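Hypothetical protein TM1553 (Thermotoga maritima, PDB 1VRM) belongs to the ApbE family and probably acts, like its relatives, as a flavin transferase that attaches FMN to proteins. Local coordinates at residues 29-33 with 48-52; 167-172 with 190-196; 184-188 with 197-201. The contacts are given in a common frame with arbitrary orientation. Residues are numbered along the deposited sequence.

Interaction 1: 29-33 with 48-52; sequences SVRIV and ILEDM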
loop_
_atom_site.group_PDB
_atom_site.type_symbol
_atom_site.label_atom_id
_atom_site.label_comp_id
_atom_site.label_asym_id
_atom_site.label_seq_id
_atom_site.Cartn_x
_atom_site.Cartn_y
_atom_site.Cartn_z
ATOM N N SER A 29 -2.448 -11.148 5.403
ATOM C CA SER A 29 -3.029 -11.438 6.693
ATOM C C SER A 29 -3.350 -10.096 7.352
ATOM O O SER A 29 -2.623 -9.111 7.157
ATOM C CB SER A 29 -2.082 -12.271 7.557
ATOM O OG SER A 29 -0.840 -11.644 7.584
ATOM N N VAL A 30 -4.433 -10.067 8.126
ATOM C CA VAL A 30 -4.883 -8.889 8.854
ATOM C C VAL A 30 -5.065 -9.224 10.321
ATOM O O VAL A 30 -5.340 -10.378 10.669
ATOM C CB VAL A 30 -6.166 -8.272 8.257
ATOM C CG1 VAL A 30 -5.968 -7.947 6.781
ATOM C CG2 VAL A 30 -7.350 -9.176 8.409
ATOM N N ARG A 31 -4.907 -8.220 11.173
ATOM C CA ARG A 31 -5.045 -8.356 12.606
ATOM C C ARG A 31 -5.756 -7.113 13.104
ATOM O O ARG A 31 -5.376 -5.969 12.760
ATOM C CB ARG A 31 -3.677 -8.536 13.223
ATOM C CG ARG A 31 -3.626 -8.643 14.694
ATOM C CD ARG A 31 -2.155 -8.780 14.999
ATOM N NE ARG A 31 -1.960 -9.003 16.392
ATOM C CZ ARG A 31 -0.820 -8.809 17.017
ATOM N NH1 ARG A 31 0.237 -8.343 16.358
ATOM N NH2 ARG A 31 -0.764 -9.061 18.316
ATOM N N ILE A 32 -6.803 -7.303 13.871
ATOM C CA ILE A 32 -7.602 -6.202 14.338
ATOM C C ILE A 32 -7.588 -6.292 15.871
ATOM O O ILE A 32 -7.962 -7.317 16.405
ATOM C CB ILE A 32 -9.031 -6.336 13.811
ATOM C CG1 ILE A 32 -9.102 -6.323 12.269
ATOM C CG2 ILE A 32 -9.926 -5.235 14.392
ATOM C CD1 ILE A 32 -10.292 -7.068 11.721
ATOM N N VAL A 33 -7.134 -5.260 16.563
ATOM C CA VAL A 33 -6.953 -5.317 18.020
ATOM C C VAL A 33 -7.661 -4.087 18.556
ATOM O O VAL A 33 -7.338 -2.952 18.194
ATOM C CB VAL A 33 -5.504 -5.294 18.414
ATOM C CG1 VAL A 33 -5.351 -5.097 19.898
ATOM C CG2 VAL A 33 -4.812 -6.544 17.910
ATOM N N ILE A 48 -15.086 -4.088 11.084
ATOM C CA ILE A 48 -13.826 -3.744 10.418
ATOM C C ILE A 48 -13.412 -4.830 9.413
ATOM O O ILE A 48 -13.093 -4.559 8.257
ATOM C CB ILE A 48 -12.711 -3.521 11.444
ATOM C CG1 ILE A 48 -12.911 -2.220 12.184
ATOM C CG2 ILE A 48 -11.356 -3.553 10.730
ATOM C CD1 ILE A 48 -12.024 -2.028 13.363
ATOM N N LEU A 49 -13.480 -6.093 9.811
ATOM C CA LEU A 49 -13.133 -7.180 8.913
ATOM C C LEU A 49 -14.040 -7.202 7.702
ATOM O O LEU A 49 -13.595 -7.405 6.539
ATOM C CB LEU A 49 -13.217 -8.520 9.631
ATOM C CG LEU A 49 -12.728 -9.691 8.752
ATOM C CD1 LEU A 49 -11.289 -9.566 8.208
ATOM C CD2 LEU A 49 -12.930 -10.994 9.563
ATOM N N GLU A 50 -15.326 -6.963 7.944
ATOM C CA GLU A 50 -16.268 -6.932 6.791
ATOM C C GLU A 50 -15.849 -5.844 5.801
ATOM O O GLU A 50 -15.856 -6.072 4.589
ATOM C CB GLU A 50 -17.685 -6.681 7.255
ATOM C CG GLU A 50 -18.233 -7.844 8.073
ATOM C CD GLU A 50 -19.650 -7.544 8.618
ATOM O OE1 GLU A 50 -20.236 -6.484 8.299
ATOM O OE2 GLU A 50 -20.125 -8.394 9.392
ATOM N N ASP A 51 -15.492 -4.674 6.305
ATOM C CA ASP A 51 -15.069 -3.578 5.386
ATOM C C ASP A 51 -13.773 -3.934 4.646
ATOM O O ASP A 51 -13.614 -3.647 3.453
ATOM C CB ASP A 51 -14.926 -2.290 6.142
ATOM C CG ASP A 51 -14.898 -1.095 5.237
ATOM O OD1 ASP A 51 -15.875 -0.945 4.485
ATOM O OD2 ASP A 51 -13.910 -0.298 5.293
HETATM N N MSE A 52 -12.837 -4.543 5.356
HETATM C CA MSE A 52 -11.559 -4.934 4.726
HETATM C C MSE A 52 -11.802 -5.925 3.591
HETATM O O MSE A 52 -11.200 -5.814 2.504
HETATM C CB MSE A 52 -10.571 -5.499 5.747
HETATM C CG MSE A 52 -10.110 -4.449 6.653
HETATM SE SE MSE A 52 -8.952 -5.353 8.054
HETATM C CE MSE A 52 -7.343 -4.166 7.857
#
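S29 opens the segment without reaching the helix; its backbone hydrogen-bonds to G192, in the turn that follows strand 186-191. V30 turns its side chain toward helix residues 48-52. Its CG2 lies 4.0 Å from CD1 of L49, and its CB lies 4.0 Å from SE of M52, a selenomethionine. R31 points away from the helix, and its NE forms a salt bridge with E20. This in-and-out alternation is that of a strand in a two-layer alpha-beta packing: helix 41-58 lies over one face of the antiparallel sheet. The short segments run nearly antiparallel, at 152°, with their axes 10.1 Å apart. No hydrogen bond joins them; apolar side chains fill the gap. I32 reaches three helix residues. Its CD1 is 3.8 Å from CG2 of I48, 3.9 Å from CB of L49 and 4.3 Å from SE of M52. V33 again does not reach the helix; its side chain touches F188 on the adjacent strand.

Interaction 2: 167-172 with 190-196; sequences KGYALD and EAGGDVR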
loop_
_atom_site.group_PDB
_atom_site.type_symbol
_atom_site.label_atom_id
_atom_site.label_comp_id
_atom_site.label_asym_id
_atom_site.label_seq_id
_atom_site.Cartn_x
_atom_site.Cartn_y
_atom_site.Cartn_z
ATOM N N LYS A 167 -4.348 -1.219 0.923
ATOM C CA LYS A 167 -4.204 -1.572 2.341
ATOM C C LYS A 167 -4.290 -0.332 3.215
ATOM O O LYS A 167 -5.002 -0.319 4.217
ATOM C CB LYS A 167 -2.919 -2.348 2.658
ATOM C CG LYS A 167 -2.874 -3.791 2.146
ATOM C CD LYS A 167 -1.663 -4.524 2.740
ATOM C CE LYS A 167 -0.364 -4.039 2.194
ATOM N NZ LYS A 167 -0.252 -4.391 0.744
ATOM N N GLY A 168 -3.582 0.747 2.837
ATOM C CA GLY A 168 -3.637 1.978 3.588
ATOM C C GLY A 168 -5.038 2.545 3.661
ATOM O O GLY A 168 -5.502 3.029 4.704
ATOM N N TYR A 169 -5.698 2.557 2.516
ATOM C CA TYR A 169 -7.067 3.033 2.461
ATOM C C TYR A 169 -7.973 2.240 3.425
ATOM O O TYR A 169 -8.717 2.830 4.212
ATOM C CB TYR A 169 -7.551 2.914 1.025
ATOM C CG TYR A 169 -9.015 3.243 0.900
ATOM C CD1 TYR A 169 -9.454 4.529 1.129
ATOM C CD2 TYR A 169 -9.965 2.283 0.592
ATOM C CE1 TYR A 169 -10.789 4.867 1.045
ATOM C CE2 TYR A 169 -11.333 2.620 0.522
ATOM C CZ TYR A 169 -11.724 3.894 0.731
ATOM O OH TYR A 169 -13.068 4.278 0.669
ATOM N N ALA A 170 -7.888 0.914 3.326
ATOM C CA ALA A 170 -8.688 0.012 4.188
ATOM C C ALA A 170 -8.344 0.277 5.661
ATOM O O ALA A 170 -9.247 0.278 6.540
ATOM C CB ALA A 170 -8.429 -1.388 3.848
ATOM N N LEU A 171 -7.066 0.489 5.947
ATOM C CA LEU A 171 -6.656 0.721 7.333
ATOM C C LEU A 171 -7.218 2.025 7.873
ATOM O O LEU A 171 -7.595 2.098 9.025
ATOM C CB LEU A 171 -5.151 0.684 7.524
ATOM C CG LEU A 171 -4.588 -0.731 7.308
ATOM C CD1 LEU A 171 -3.062 -0.666 7.164
ATOM C CD2 LEU A 171 -4.967 -1.678 8.398
ATOM N N ASP A 172 -7.173 3.068 7.066
ATOM C CA ASP A 172 -7.750 4.343 7.467
ATOM C C ASP A 172 -9.277 4.190 7.693
ATOM O O ASP A 172 -9.798 4.692 8.671
ATOM C CB ASP A 172 -7.440 5.423 6.454
ATOM C CG ASP A 172 -5.980 5.851 6.508
ATOM O OD1 ASP A 172 -5.323 5.651 7.587
ATOM O OD2 ASP A 172 -5.475 6.356 5.463
ATOM N N GLU A 190 -3.828 -3.936 11.509
ATOM C CA GLU A 190 -2.619 -4.277 10.755
ATOM C C GLU A 190 -3.059 -5.068 9.535
ATOM O O GLU A 190 -3.981 -5.886 9.615
ATOM C CB GLU A 190 -1.709 -5.119 11.630
ATOM C CG GLU A 190 -0.376 -5.422 11.058
ATOM C CD GLU A 190 0.494 -6.202 12.040
ATOM O OE1 GLU A 190 0.062 -6.402 13.197
ATOM O OE2 GLU A 190 1.604 -6.619 11.638
ATOM N N ALA A 191 -2.393 -4.801 8.419
ATOM C CA ALA A 191 -2.585 -5.593 7.202
ATOM C C ALA A 191 -1.236 -5.707 6.557
ATOM O O ALA A 191 -0.626 -4.705 6.200
ATOM C CB ALA A 191 -3.597 -4.960 6.296
ATOM N N GLY A 192 -0.746 -6.926 6.468
ATOM C CA GLY A 192 0.526 -7.190 5.817
ATOM C C GLY A 192 1.633 -6.261 6.274
ATOM O O GLY A 192 2.380 -5.677 5.451
ATOM N N GLY A 193 1.761 -6.084 7.563
ATOM C CA GLY A 193 2.907 -5.195 7.982
ATOM C C GLY A 193 2.759 -3.663 7.710
ATOM O O GLY A 193 3.736 -2.861 7.618
ATOM N N ASP A 194 1.538 -3.257 7.449
ATOM C CA ASP A 194 1.103 -1.853 7.548
ATOM C C ASP A 194 0.229 -1.773 8.798
ATOM O O ASP A 194 -0.574 -2.672 9.059
ATOM C CB ASP A 194 0.300 -1.433 6.346
ATOM C CG ASP A 194 1.126 -1.463 5.024
ATOM O OD1 ASP A 194 2.355 -1.699 5.088
ATOM O OD2 ASP A 194 0.515 -1.245 3.950
ATOM N N VAL A 195 0.309 -0.676 9.549
ATOM C CA VAL A 195 -0.433 -0.530 10.784
ATOM C C VAL A 195 -1.060 0.867 10.881
ATOM O O VAL A 195 -0.417 1.891 10.515
ATOM C CB VAL A 195 0.506 -0.715 12.001
ATOM C CG1 VAL A 195 -0.255 -0.545 13.301
ATOM C CG2 VAL A 195 1.181 -2.116 11.998
ATOM N N ARG A 196 -2.309 0.912 11.316
ATOM C CA ARG A 196 -2.982 2.171 11.670
ATOM C C ARG A 196 -3.414 2.101 13.144
ATOM O O ARG A 196 -4.058 1.142 13.555
ATOM C CB ARG A 196 -4.179 2.427 10.788
ATOM C CG ARG A 196 -4.851 3.726 11.013
ATOM C CD ARG A 196 -4.010 4.875 10.486
ATOM N NE ARG A 196 -4.784 6.063 10.280
ATOM C CZ ARG A 196 -4.807 7.035 11.137
ATOM N NH1 ARG A 196 -4.149 6.903 12.241
ATOM N NH2 ARG A 196 -5.545 8.082 10.925
#
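One salt bridge joins the two segments. NE of R196 donates to OD1 of D172 at 2.8 Å, and D172 also bonds through OD2 to T273. K167 and D194 come near each other, but NZ of K167 and OD2 of D194 are 4.6 Å apart, beyond a salt bridge. The apolar part centres on L171. Its CD1 sits 3.5 Å from CB of D194, its CD2 is 4.1 Å from CB of A191, and its CB is 3.8 Å from CB of R196. The backbone of 190-196 is held by its own bonds: A191 N to D194 O and D194 N to A191 O, both 2.9 Å. They close a type I' turn, with G192 and G193 at positive phi. This is a tight two-residue beta hairpin, linking strands 186-191 and 194-197, with helix 166-181 packed on one face. The D194 side chain lies about 3 Å, nearest atoms, from an unidentified bound molecule, probably from the crystallisation liquor, though such molecules often mark pockets.

Interaction 3: 184-188 with 197-201; sequences NATGF and IIGPK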
loop_
_atom_site.group_PDB
_atom_site.type_symbol
_atom_site.label_atom_id
_atom_site.label_comp_id
_atom_site.label_asym_id
_atom_site.label_seq_id
_atom_site.Cartn_x
_atom_site.Cartn_y
_atom_site.Cartn_z
ATOM N N ASN A 184 -13.901 6.789 21.800
ATOM C CA ASN A 184 -12.809 6.536 22.753
ATOM C C ASN A 184 -12.220 5.134 22.660
ATOM O O ASN A 184 -11.479 4.751 23.524
ATOM C CB ASN A 184 -13.254 6.887 24.148
ATOM C CG ASN A 184 -13.598 8.376 24.263
ATOM O OD1 ASN A 184 -12.943 9.204 23.631
ATOM N ND2 ASN A 184 -14.590 8.708 25.044
ATOM N N ALA A 185 -12.550 4.401 21.592
ATOM C CA ALA A 185 -11.927 3.119 21.384
ATOM C C ALA A 185 -10.426 3.254 21.217
ATOM O O ALA A 185 -9.902 4.281 20.777
ATOM C CB ALA A 185 -12.534 2.418 20.204
ATOM N N THR A 186 -9.725 2.182 21.559
ATOM C CA THR A 186 -8.303 2.105 21.416
ATOM C C THR A 186 -7.919 0.777 20.725
ATOM O O THR A 186 -8.752 -0.125 20.589
ATOM C CB THR A 186 -7.553 2.277 22.743
ATOM O OG1 THR A 186 -7.774 1.160 23.590
ATOM C CG2 THR A 186 -8.012 3.601 23.460
ATOM N N GLY A 187 -6.659 0.697 20.303
ATOM C CA GLY A 187 -6.153 -0.463 19.572
ATOM C C GLY A 187 -5.482 -0.066 18.261
ATOM O O GLY A 187 -4.993 1.065 18.082
ATOM N N PHE A 188 -5.384 -1.053 17.380
ATOM C CA PHE A 188 -4.702 -0.874 16.108
ATOM C C PHE A 188 -5.236 -1.887 15.118
ATOM O O PHE A 188 -5.867 -2.889 15.502
ATOM C CB PHE A 188 -3.185 -1.009 16.247
ATOM C CG PHE A 188 -2.737 -2.377 16.624
ATOM C CD1 PHE A 188 -2.474 -3.319 15.619
ATOM C CD2 PHE A 188 -2.530 -2.710 17.956
ATOM C CE1 PHE A 188 -2.081 -4.585 15.953
ATOM C CE2 PHE A 188 -2.109 -3.966 18.301
ATOM C CZ PHE A 188 -1.893 -4.895 17.277
ATOM N N ILE A 197 -3.025 3.099 13.929
ATOM C CA ILE A 197 -3.399 3.157 15.321
ATOM C C ILE A 197 -4.852 3.678 15.421
ATOM O O ILE A 197 -5.193 4.745 14.888
ATOM C CB ILE A 197 -2.467 4.044 16.145
ATOM C CG1 ILE A 197 -1.005 3.634 15.999
ATOM C CG2 ILE A 197 -2.895 4.120 17.602
ATOM C CD1 ILE A 197 -0.713 2.214 16.200
ATOM N N ILE A 198 -5.669 2.963 16.193
ATOM C CA ILE A 198 -7.016 3.412 16.508
ATOM C C ILE A 198 -7.009 4.433 17.637
ATOM O O ILE A 198 -7.589 5.537 17.517
ATOM C CB ILE A 198 -7.973 2.264 16.854
ATOM C CG1 ILE A 198 -8.151 1.329 15.665
ATOM C CG2 ILE A 198 -9.318 2.817 17.363
ATOM C CD1 ILE A 198 -8.881 -0.008 16.010
ATOM N N GLY A 199 -6.344 4.057 18.728
ATOM C CA GLY A 199 -6.131 4.934 19.876
ATOM C C GLY A 199 -5.027 4.343 20.709
ATOM O O GLY A 199 -4.685 3.187 20.554
ATOM N N PRO A 200 -4.476 5.123 21.650
ATOM C CA PRO A 200 -3.347 4.725 22.432
ATOM C C PRO A 200 -3.630 3.560 23.371
ATOM O O PRO A 200 -4.760 3.336 23.813
ATOM C CB PRO A 200 -2.996 5.957 23.247
ATOM C CG PRO A 200 -3.976 6.895 22.999
ATOM C CD PRO A 200 -4.938 6.464 21.969
ATOM N N LYS A 201 -2.571 2.808 23.635
ATOM C CA LYS A 201 -2.673 1.577 24.377
ATOM C C LYS A 201 -3.110 1.898 25.808
ATOM O O LYS A 201 -2.536 2.785 26.471
ATOM C CB LYS A 201 -1.327 0.883 24.358
ATOM C CG LYS A 201 -1.318 -0.420 25.101
ATOM C CD LYS A 201 -0.050 -1.288 24.830
ATOM C CE LYS A 201 1.240 -0.598 25.197
#
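A classic beta bulge disturbs the pairing here: I198 and G199 both lie opposite G187. O of G187 accepts two backbone hydrogens, from I198 N at 2.8 Å and, weakly, from G199 N at 3.3 Å. In return, G187 N donates to G199 O at 3.2 Å. G187 and G199 thus form an antiparallel hydrogen-bonded pair, while F188 and I197 form a non-hydrogen-bonded one. The register shifts by one residue between them, and the chain turns a corner at I198.

Both glycines fit the tight backbone. A side chain on G187 would be jammed against the carbonyl of T186. One on G199 would clash with O of A185, since its ideal CB would lie 2.6 Å away. G199 CA itself is 3.9 Å from A185 O.

Side chains add apolar packing. CG2 of I198 is 4.3 Å from CB of A185, and CB of F188 meets CD1 of I197 at 4.1 Å. Side chain meets backbone where CD1 of I198 is 3.9 Å from N of F188, and CB of T186 is 3.2 Å from O of P200. OG1 of T186 bonds to the hydroxyl of Y18.

The contact lies at the end of the hairpin away from its turn, where the chain leaves the sheet after strand 194-197. On the other side of 186-191, strand 28-35 pairs with T186 through S35 and with F188 through V33. I198 packs on A178 and L179 of helix 166-181. W207 of strand 207-212 meets the F188 ring edge-to-face and bonds to O of G199.

All three interactions share one antiparallel sheet, with strand 186-191 between 28-35 and 194-197. Interactions 1 and 2 have centres about 9 Å apart. R31 O probably accepts a hydrogen bond from E190 N (2.8 Å), and M52 CE is 3.5 Å from L171 CD2, so the two helices meet over the sheet. Interaction 3 lies about 14 Å, centre to centre, from both. A probable hydrogen bond, V33 O to F188 N at 2.8 Å, ties it to interaction 1. At the hairpin's open end, R196 O is 3.6 Å from F188 CB. The unknown ligand sits by D194, at the turn end. MPD, probably from the crystallisation liquor, is bound near the E190 and F188 side chains.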